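Local coordinates for resiniferatoxin-binding, phosphotriesterase-related protein (Rhodobacter sphaeroides 2.4.1, PDB 3K2G) that binds two zinc ions in a phosphotriesterase-family TIM barrel and probably acts as a metal-dependent hydrolase of phosphoric esters, at residues B[78-92]-B[305-319]. Residues are numbered along the deposited sequence; the frame is centred on the assembly and turned at random.
Sequences HNIALDDLDLAIAEV and VFVKMMLTRYGGNGY. With DTV ((2S,3S)-1,4-dimercaptobutane-2,3-diol), chain K.
Lys-308 meets His-78 and Ala-81 because its chain runs extended through chi3 and turns only at chi4 (69°), which brings NZ between two backbone carbonyls. Lys-308 NZ lies 2.6 Å from both His-78 O and Ala-81 O, two short hydrogen bonds; the salt bridge from Lys-308 NZ to Asp-83 OD1, at 3.4 Å, is weak. On the way, Lys-308 CD passes over one face of the His-78 imidazole, a CH-pi contact 3.9 Å from the ring centroid. The edge of that ring is directed at the face of Tyr-314, with planes at 86°, an offset edge-to-face pair.

Asn-79 grips the start of the 3-10 segment 308-310 twice: its backbone O accepts from Lys-308 N, while Asn-79 OD1 takes Met-309 N (a selenomethionine) at 2.8 Å, almost in line with the side-chain C=O.

At the other end, Glu-91 bends at chi2 (-78°) and sets its carboxylate against the 3-10 turn 312-313. Glu-91 OE2 accepts from Thr-312 OG1 at 2.7 Å and from Arg-313 N at 3.0 Å, both on its syn side, whereas Thr-312 N reaches OE1 from above the carboxylate plane. Between the polar ends, Leu-82 CD2 and Leu-87 CD2 both pack on Leu-311 CD1.

The loop following barrel strand 299-301 is thus joined to strand 81-82 and helix 85-97, with Phe-306 of the dithiol pocket near the zinc site. Two carbonyls and a weakly paired aspartate probably stabilise the buried lysine's charge, while three donors from Thr-312 and Arg-313 would help to offset that of Glu-91.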
ATOM      1  N   HIS B  78      29.105   5.327  29.813  1.00 25.66           N
ATOM      2  CA  HIS B  78      30.270   5.777  29.051  1.00 25.26           C
ATOM      3  C   HIS B  78      29.899   6.267  27.652  1.00 26.27           C
ATOM      4  O   HIS B  78      30.588   7.105  27.069  1.00 25.73           O
ATOM      5  CB  HIS B  78      31.276   4.626  28.939  1.00 26.17           C
ATOM      6  CG  HIS B  78      32.477   4.943  28.102  1.00 25.59           C
ATOM      7  ND1 HIS B  78      33.318   6.002  28.373  1.00 27.95           N
ATOM      8  CD2 HIS B  78      32.997   4.320  27.019  1.00 26.28           C
ATOM      9  CE1 HIS B  78      34.304   6.015  27.494  1.00 26.72           C
ATOM     10  NE2 HIS B  78      34.133   5.005  26.661  1.00 28.14           N
ATOM     11  N   ASN B  79      28.795   5.745  27.133  1.00 24.90           N
ATOM     12  CA  ASN B  79      28.313   6.065  25.792  1.00 25.22           C
ATOM     13  C   ASN B  79      27.618   7.420  25.651  1.00 24.82           C
ATOM     14  O   ASN B  79      27.796   8.115  24.653  1.00 24.83           O
ATOM     15  CB  ASN B  79      27.356   4.953  25.346  1.00 23.43           C
ATOM     16  CG  ASN B  79      26.852   5.131  23.926  1.00 22.30           C
ATOM     17  OD1 ASN B  79      27.630   5.310  22.992  1.00 15.92           O
ATOM     18  ND2 ASN B  79      25.538   5.062  23.756  1.00 24.28           N
ATOM     19  N   ILE B  80      26.839   7.790  26.660  1.00 25.13           N
ATOM     20  CA  ILE B  80      26.060   9.018  26.622  1.00 26.41           C
ATOM     21  C   ILE B  80      26.751  10.345  26.934  1.00 27.11           C
ATOM     22  O   ILE B  80      26.270  11.136  27.744  1.00 27.85           O
ATOM     23  CB  ILE B  80      24.805   8.871  27.516  1.00 27.07           C
ATOM     24  CG1 ILE B  80      25.214   8.579  28.959  1.00 26.35           C
ATOM     25  CG2 ILE B  80      23.931   7.736  26.987  1.00 25.26           C
ATOM     26  CD1 ILE B  80      24.036   8.341  29.888  1.00 27.74           C
ATOM     27  N   ALA B  81      27.874  10.585  26.273  1.00 26.72           N
ATOM     28  CA  ALA B  81      28.606  11.831  26.431  1.00 25.78           C
ATOM     29  C   ALA B  81      29.789  11.879  25.480  1.00 24.42           C
ATOM     30  O   ALA B  81      30.672  11.023  25.518  1.00 24.60           O
ATOM     31  CB  ALA B  81      29.080  12.006  27.877  1.00 27.26           C
ATOM     32  N   LEU B  82      29.780  12.876  24.603  1.00 23.48           N
ATOM     33  CA  LEU B  82      30.862  13.078  23.655  1.00 22.65           C
ATOM     34  C   LEU B  82      31.744  14.106  24.362  1.00 23.37           C
ATOM     35  O   LEU B  82      31.458  15.306  24.350  1.00 20.66           O
ATOM     36  CB  LEU B  82      30.314  13.629  22.331  1.00 23.66           C
ATOM     37  CG  LEU B  82      29.415  12.676  21.526  1.00 22.63           C
ATOM     38  CD1 LEU B  82      28.814  13.399  20.328  1.00 20.96           C
ATOM     39  CD2 LEU B  82      30.238  11.486  21.054  1.00 22.05           C
ATOM     40  N   ASP B  83      32.809  13.610  24.988  1.00 24.04           N
ATOM     41  CA  ASP B  83      33.719  14.446  25.758  1.00 24.55           C
ATOM     42  C   ASP B  83      35.195  14.391  25.388  1.00 25.60           C
ATOM     43  O   ASP B  83      36.019  14.988  26.078  1.00 23.16           O
ATOM     44  CB  ASP B  83      33.579  14.105  27.240  1.00 25.99           C
ATOM     45  CG  ASP B  83      33.677  12.612  27.504  1.00 25.62           C
ATOM     46  OD1 ASP B  83      34.240  11.890  26.657  1.00 22.85           O
ATOM     47  OD2 ASP B  83      33.197  12.163  28.563  1.00 29.32           O
ATOM     48  N   ASP B  84      35.546  13.674  24.328  1.00 26.29           N
ATOM     49  CA  ASP B  84      36.947  13.619  23.928  1.00 26.80           C
ATOM     50  C   ASP B  84      37.148  14.520  22.722  1.00 26.33           C
ATOM     51  O   ASP B  84      36.826  14.153  21.593  1.00 23.55           O
ATOM     52  CB  ASP B  84      37.381  12.196  23.580  1.00 28.31           C
ATOM     53  CG  ASP B  84      38.887  12.082  23.411  1.00 30.67           C
ATOM     54  OD1 ASP B  84      39.449  12.807  22.563  1.00 29.04           O
ATOM     55  OD2 ASP B  84      39.509  11.275  24.134  1.00 32.28           O
ATOM     56  N   LEU B  85      37.703  15.701  22.972  1.00 26.50           N
ATOM     57  CA  LEU B  85      37.924  16.683  21.924  1.00 26.45           C
ATOM     58  C   LEU B  85      38.876  16.217  20.831  1.00 26.35           C
ATOM     59  O   LEU B  85      38.665  16.502  19.649  1.00 24.57           O
ATOM     60  CB  LEU B  85      38.435  17.985  22.543  1.00 28.62           C
ATOM     61  CG  LEU B  85      38.210  19.268  21.742  1.00 29.79           C
ATOM     62  CD1 LEU B  85      36.752  19.381  21.323  1.00 29.96           C
ATOM     63  CD2 LEU B  85      38.609  20.457  22.599  1.00 32.09           C
ATOM     64  N   ASP B  86      39.929  15.503  21.215  1.00 24.66           N
ATOM     65  CA  ASP B  86      40.885  15.026  20.225  1.00 23.92           C
ATOM     66  C   ASP B  86      40.259  14.012  19.272  1.00 21.48           C
ATOM     67  O   ASP B  86      40.577  13.992  18.085  1.00 21.17           O
ATOM     68  CB  ASP B  86      42.108  14.425  20.920  1.00 25.77           C
ATOM     69  CG  ASP B  86      42.986  15.482  21.553  1.00 27.11           C
ATOM     70  OD1 ASP B  86      43.597  16.269  20.800  1.00 28.87           O
ATOM     71  OD2 ASP B  86      43.056  15.536  22.797  1.00 28.55           O
ATOM     72  N   LEU B  87      39.369  13.176  19.794  1.00 20.63           N
ATOM     73  CA  LEU B  87      38.690  12.176  18.972  1.00 20.68           C
ATOM     74  C   LEU B  87      37.712  12.879  18.030  1.00 19.18           C
ATOM     75  O   LEU B  87      37.586  12.516  16.855  1.00 17.35           O
ATOM     76  CB  LEU B  87      37.931  11.179  19.860  1.00 21.53           C
ATOM     77  CG  LEU B  87      37.128  10.090  19.133  1.00 20.47           C
ATOM     78  CD1 LEU B  87      38.042   9.299  18.214  1.00 20.44           C
ATOM     79  CD2 LEU B  87      36.468   9.171  20.144  1.00 20.51           C
ATOM     80  N   ALA B  88      37.022  13.885  18.558  1.00 18.05           N
ATOM     81  CA  ALA B  88      36.074  14.659  17.765  1.00 19.13           C
ATOM     82  C   ALA B  88      36.819  15.230  16.565  1.00 18.57           C
ATOM     83  O   ALA B  88      36.356  15.139  15.428  1.00 18.22           O
ATOM     84  CB  ALA B  88      35.483  15.787  18.604  1.00 17.58           C
ATOM     85  N   ILE B  89      37.989  15.807  16.825  1.00 19.08           N
ATOM     86  CA  ILE B  89      38.798  16.389  15.764  1.00 20.30           C
ATOM     87  C   ILE B  89      39.192  15.352  14.718  1.00 20.20           C
ATOM     88  O   ILE B  89      39.136  15.625  13.522  1.00 21.76           O
ATOM     89  CB  ILE B  89      40.076  17.051  16.340  1.00 22.17           C
ATOM     90  CG1 ILE B  89      39.693  18.331  17.084  1.00 22.28           C
ATOM     91  CG2 ILE B  89      41.071  17.347  15.220  1.00 22.20           C
ATOM     92  CD1 ILE B  89      40.810  18.924  17.914  1.00 22.89           C
ATOM     93  N   ALA B  90      39.599  14.164  15.161  1.00 19.85           N
ATOM     94  CA  ALA B  90      39.989  13.119  14.219  1.00 19.06           C
ATOM     95  C   ALA B  90      38.778  12.632  13.422  1.00 18.56           C
ATOM     96  O   ALA B  90      38.858  12.420  12.209  1.00 15.23           O
ATOM     97  CB  ALA B  90      40.630  11.945  14.959  1.00 18.75           C
ATOM     98  N   GLU B  91      37.658  12.458  14.114  1.00 17.44           N
ATOM     99  CA  GLU B  91      36.437  11.986  13.473  1.00 18.26           C
ATOM    100  C   GLU B  91      35.918  13.003  12.459  1.00 17.07           C
ATOM    101  O   GLU B  91      35.407  12.627  11.408  1.00 17.36           O
ATOM    102  CB  GLU B  91      35.374  11.704  14.532  1.00 20.97           C
ATOM    103  CG  GLU B  91      35.668  10.489  15.419  1.00 19.21           C
ATOM    104  CD  GLU B  91      35.365   9.160  14.733  1.00 20.20           C
ATOM    105  OE1 GLU B  91      34.433   9.113  13.898  1.00 15.06           O
ATOM    106  OE2 GLU B  91      36.043   8.156  15.039  1.00 16.99           O
ATOM    107  N   VAL B  92      36.053  14.290  12.776  1.00 16.93           N
ATOM    108  CA  VAL B  92      35.602  15.343  11.873  1.00 18.49           C
ATOM    109  C   VAL B  92      36.522  15.431  10.656  1.00 19.66           C
ATOM    110  O   VAL B  92      36.076  15.740   9.548  1.00 18.19           O
ATOM    111  CB  VAL B  92      35.543  16.714  12.597  1.00 19.61           C
ATOM    112  CG1 VAL B  92      35.326  17.842  11.591  1.00 19.23           C
ATOM    113  CG2 VAL B  92      34.410  16.704  13.612  1.00 17.07           C
ATOM    114  N   VAL B 305      25.026  12.580  15.182  1.00 14.84           N
ATOM    115  CA  VAL B 305      25.971  11.885  16.050  1.00 15.51           C
ATOM    116  C   VAL B 305      25.779  12.533  17.419  1.00 14.89           C
ATOM    117  O   VAL B 305      25.920  13.751  17.550  1.00 13.08           O
ATOM    118  CB  VAL B 305      27.420  12.117  15.593  1.00 16.02           C
ATOM    119  CG1 VAL B 305      28.385  11.656  16.675  1.00 16.67           C
ATOM    120  CG2 VAL B 305      27.679  11.372  14.290  1.00 16.63           C
ATOM    121  N   PHE B 306      25.439  11.739  18.432  1.00 15.33           N
ATOM    122  CA  PHE B 306      25.223  12.297  19.759  1.00 16.16           C
ATOM    123  C   PHE B 306      25.671  11.400  20.908  1.00 15.03           C
ATOM    124  O   PHE B 306      25.443  11.725  22.066  1.00 16.34           O
ATOM    125  CB  PHE B 306      23.746  12.696  19.933  1.00 16.31           C
ATOM    126  CG  PHE B 306      22.827  11.548  20.224  1.00 18.04           C
ATOM    127  CD1 PHE B 306      22.307  11.365  21.505  1.00 16.96           C
ATOM    128  CD2 PHE B 306      22.465  10.660  19.221  1.00 16.98           C
ATOM    129  CE1 PHE B 306      21.442  10.310  21.780  1.00 18.15           C
ATOM    130  CE2 PHE B 306      21.602   9.597  19.483  1.00 19.15           C
ATOM    131  CZ  PHE B 306      21.089   9.424  20.767  1.00 20.20           C
ATOM    132  N   VAL B 307      26.296  10.271  20.578  1.00 15.68           N
ATOM    133  CA  VAL B 307      26.821   9.336  21.578  1.00 15.15           C
ATOM    134  C   VAL B 307      28.099   8.718  21.020  1.00 15.84           C
ATOM    135  O   VAL B 307      28.267   8.622  19.806  1.00 14.31           O
ATOM    136  CB  VAL B 307      25.824   8.198  21.918  1.00 16.62           C
ATOM    137  CG1 VAL B 307      24.602   8.766  22.649  1.00 14.35           C
ATOM    138  CG2 VAL B 307      25.399   7.475  20.653  1.00 16.20           C
ATOM    139  N   LYS B 308      28.999   8.304  21.908  1.00 15.28           N
ATOM    140  CA  LYS B 308      30.269   7.716  21.498  1.00 15.87           C
ATOM    141  C   LYS B 308      30.169   6.577  20.488  1.00 14.83           C
ATOM    142  O   LYS B 308      30.966   6.511  19.547  1.00 14.43           O
ATOM    143  CB  LYS B 308      31.050   7.204  22.716  1.00 17.01           C
ATOM    144  CG  LYS B 308      31.563   8.282  23.662  1.00 19.44           C
ATOM    145  CD  LYS B 308      32.670   7.725  24.553  1.00 21.00           C
ATOM    146  CE  LYS B 308      33.211   8.777  25.528  1.00 21.62           C
ATOM    147  NZ  LYS B 308      32.206   9.135  26.569  1.00 20.99           N
HETATM  148  N   MSE B 309      29.198   5.684  20.670  1.00 14.98           N
HETATM  149  CA  MSE B 309      29.087   4.537  19.774  1.00 16.66           C
HETATM  150  C   MSE B 309      28.767   4.882  18.328  1.00 16.43           C
HETATM  151  O   MSE B 309      28.789   4.012  17.466  1.00 15.62           O
HETATM  152  CB  MSE B 309      28.079   3.504  20.311  1.00 22.59           C
HETATM  153  CG  MSE B 309      26.622   3.878  20.233  1.00 28.20           C
HETATM  154 SE   MSE B 309      25.538   2.440  21.018  1.00 44.68          SE
HETATM  155  CE  MSE B 309      25.528   1.167  19.501  1.00 33.47           C
HETATM  156  N   MSE B 310      28.494   6.153  18.046  1.00 14.98           N
HETATM  157  CA  MSE B 310      28.204   6.540  16.675  1.00 15.59           C
HETATM  158  C   MSE B 310      29.469   7.019  15.968  1.00 15.98           C
HETATM  159  O   MSE B 310      29.440   7.348  14.787  1.00 15.71           O
HETATM  160  CB  MSE B 310      27.125   7.619  16.643  1.00 15.58           C
HETATM  161  CG  MSE B 310      25.737   7.111  17.053  1.00 18.59           C
HETATM  162 SE   MSE B 310      24.379   8.489  17.082  1.00 27.20          SE
HETATM  163  CE  MSE B 310      24.179   8.736  15.143  1.00 20.05           C
ATOM    164  N   LEU B 311      30.578   7.050  16.702  1.00 15.89           N
ATOM    165  CA  LEU B 311      31.865   7.456  16.136  1.00 16.23           C
ATOM    166  C   LEU B 311      32.553   6.196  15.606  1.00 16.77           C
ATOM    167  O   LEU B 311      32.384   5.115  16.178  1.00 14.30           O
ATOM    168  CB  LEU B 311      32.735   8.104  17.212  1.00 17.83           C
ATOM    169  CG  LEU B 311      32.168   9.377  17.843  1.00 18.55           C
ATOM    170  CD1 LEU B 311      33.057   9.811  19.000  1.00 20.49           C
ATOM    171  CD2 LEU B 311      32.072  10.474  16.791  1.00 19.90           C
ATOM    172  N   THR B 312      33.327   6.330  14.532  1.00 15.84           N
ATOM    173  CA  THR B 312      33.992   5.171  13.944  1.00 17.57           C
ATOM    174  C   THR B 312      34.941   4.504  14.948  1.00 18.39           C
ATOM    175  O   THR B 312      35.093   3.276  14.963  1.00 16.69           O
ATOM    176  CB  THR B 312      34.759   5.559  12.656  1.00 18.25           C
ATOM    177  OG1 THR B 312      35.919   6.330  12.992  1.00 19.78           O
ATOM    178  CG2 THR B 312      33.861   6.391  11.745  1.00 14.26           C
ATOM    179  N   ARG B 313      35.559   5.316  15.797  1.00 17.77           N
ATOM    180  CA  ARG B 313      36.466   4.808  16.820  1.00 19.18           C
ATOM    181  C   ARG B 313      35.790   3.751  17.692  1.00 19.00           C
ATOM    182  O   ARG B 313      36.452   2.851  18.216  1.00 18.93           O
ATOM    183  CB  ARG B 313      36.948   5.966  17.694  1.00 21.31           C
ATOM    184  CG  ARG B 313      37.216   5.610  19.148  1.00 26.75           C
ATOM    185  CD  ARG B 313      38.575   4.993  19.350  1.00 30.59           C
ATOM    186  NE  ARG B 313      38.837   4.715  20.764  1.00 31.79           N
ATOM    187  CZ  ARG B 313      38.613   3.546  21.353  1.00 31.88           C
ATOM    188  NH1 ARG B 313      38.117   2.533  20.652  1.00 29.26           N
ATOM    189  NH2 ARG B 313      38.898   3.386  22.640  1.00 30.38           N
ATOM    190  N   TYR B 314      34.475   3.856  17.852  1.00 16.60           N
ATOM    191  CA  TYR B 314      33.741   2.900  18.675  1.00 18.22           C
ATOM    192  C   TYR B 314      32.867   1.949  17.868  1.00 17.96           C
ATOM    193  O   TYR B 314      31.901   1.394  18.396  1.00 17.96           O
ATOM    194  CB  TYR B 314      32.882   3.634  19.701  1.00 19.72           C
ATOM    195  CG  TYR B 314      33.694   4.354  20.745  1.00 22.69           C
ATOM    196  CD1 TYR B 314      34.431   3.643  21.692  1.00 23.84           C
ATOM    197  CD2 TYR B 314      33.752   5.746  20.770  1.00 22.98           C
ATOM    198  CE1 TYR B 314      35.209   4.305  22.641  1.00 24.42           C
ATOM    199  CE2 TYR B 314      34.525   6.415  21.712  1.00 23.69           C
ATOM    200  CZ  TYR B 314      35.251   5.692  22.643  1.00 23.67           C
ATOM    201  OH  TYR B 314      36.010   6.358  23.580  1.00 22.40           O
ATOM    202  N   GLY B 315      33.215   1.760  16.599  1.00 16.08           N
ATOM    203  CA  GLY B 315      32.459   0.858  15.748  1.00 17.80           C
ATOM    204  C   GLY B 315      31.284   1.489  15.025  1.00 16.78           C
ATOM    205  O   GLY B 315      30.528   0.795  14.333  1.00 13.92           O
ATOM    206  N   GLY B 316      31.134   2.802  15.179  1.00 16.14           N
ATOM    207  CA  GLY B 316      30.035   3.512  14.543  1.00 16.37           C
ATOM    208  C   GLY B 316      30.338   4.041  13.154  1.00 16.33           C
ATOM    209  O   GLY B 316      31.393   3.758  12.596  1.00 15.19           O
ATOM    210  N   ASN B 317      29.414   4.834  12.610  1.00 16.09           N
ATOM    211  CA  ASN B 317      29.540   5.384  11.259  1.00 17.50           C
ATOM    212  C   ASN B 317      30.337   6.686  11.121  1.00 16.25           C
ATOM    213  O   ASN B 317      30.837   6.994  10.041  1.00 15.30           O
ATOM    214  CB  ASN B 317      28.142   5.576  10.666  1.00 18.08           C
ATOM    215  CG  ASN B 317      27.368   4.267  10.569  1.00 20.30           C
ATOM    216  OD1 ASN B 317      26.152   4.233  10.753  1.00 24.06           O
ATOM    217  ND2 ASN B 317      28.071   3.190  10.268  1.00 14.72           N
ATOM    218  N   GLY B 318      30.447   7.449  12.202  1.00 16.83           N
ATOM    219  CA  GLY B 318      31.195   8.696  12.145  1.00 17.56           C
ATOM    220  C   GLY B 318      30.459   9.822  11.442  1.00 18.64           C
ATOM    221  O   GLY B 318      29.236   9.777  11.299  1.00 18.81           O
ATOM    222  N   TYR B 319      31.211  10.828  10.990  1.00 18.94           N
ATOM    223  CA  TYR B 319      30.649  12.002  10.314  1.00 17.86           C
ATOM    224  C   TYR B 319      30.780  11.974   8.793  1.00 18.42           C
ATOM    225  O   TYR B 319      30.314  12.894   8.127  1.00 17.04           O
ATOM    226  CB  TYR B 319      31.329  13.289  10.808  1.00 16.79           C
ATOM    227  CG  TYR B 319      31.211  13.556  12.288  1.00 16.16           C
ATOM    228  CD1 TYR B 319      29.993  13.913  12.862  1.00 15.80           C
ATOM    229  CD2 TYR B 319      32.322  13.424  13.126  1.00 16.76           C
ATOM    230  CE1 TYR B 319      29.880  14.130  14.240  1.00 14.89           C
ATOM    231  CE2 TYR B 319      32.219  13.633  14.501  1.00 14.62           C
ATOM    232  CZ  TYR B 319      30.998  13.985  15.050  1.00 15.48           C
ATOM    233  OH  TYR B 319      30.899  14.184  16.406  1.00 11.57           O
TER
HETATM  234  S1  DTV K 402      15.427  12.224  23.066  1.00 45.30           S
HETATM  235  C1  DTV K 402      16.838  13.435  23.051  1.00 42.25           C
HETATM  236  C2  DTV K 402      18.157  12.841  23.545  1.00 41.69           C
HETATM  237  O2  DTV K 402      18.505  11.766  22.686  1.00 41.22           O
HETATM  238  C3  DTV K 402      19.273  13.901  23.517  1.00 41.08           C
HETATM  239  O3  DTV K 402      19.474  14.336  22.194  1.00 41.15           O
HETATM  240  C4  DTV K 402      20.604  13.362  24.043  1.00 39.95           C
HETATM  241  S4  DTV K 402      21.537  14.614  24.962  1.00 39.58           S
HETATM  242  O   HOH W   1      37.365   4.913  25.702  1.00 25.60           O
HETATM  243  O   HOH W   2      34.027  10.289  11.476  1.00 17.41           O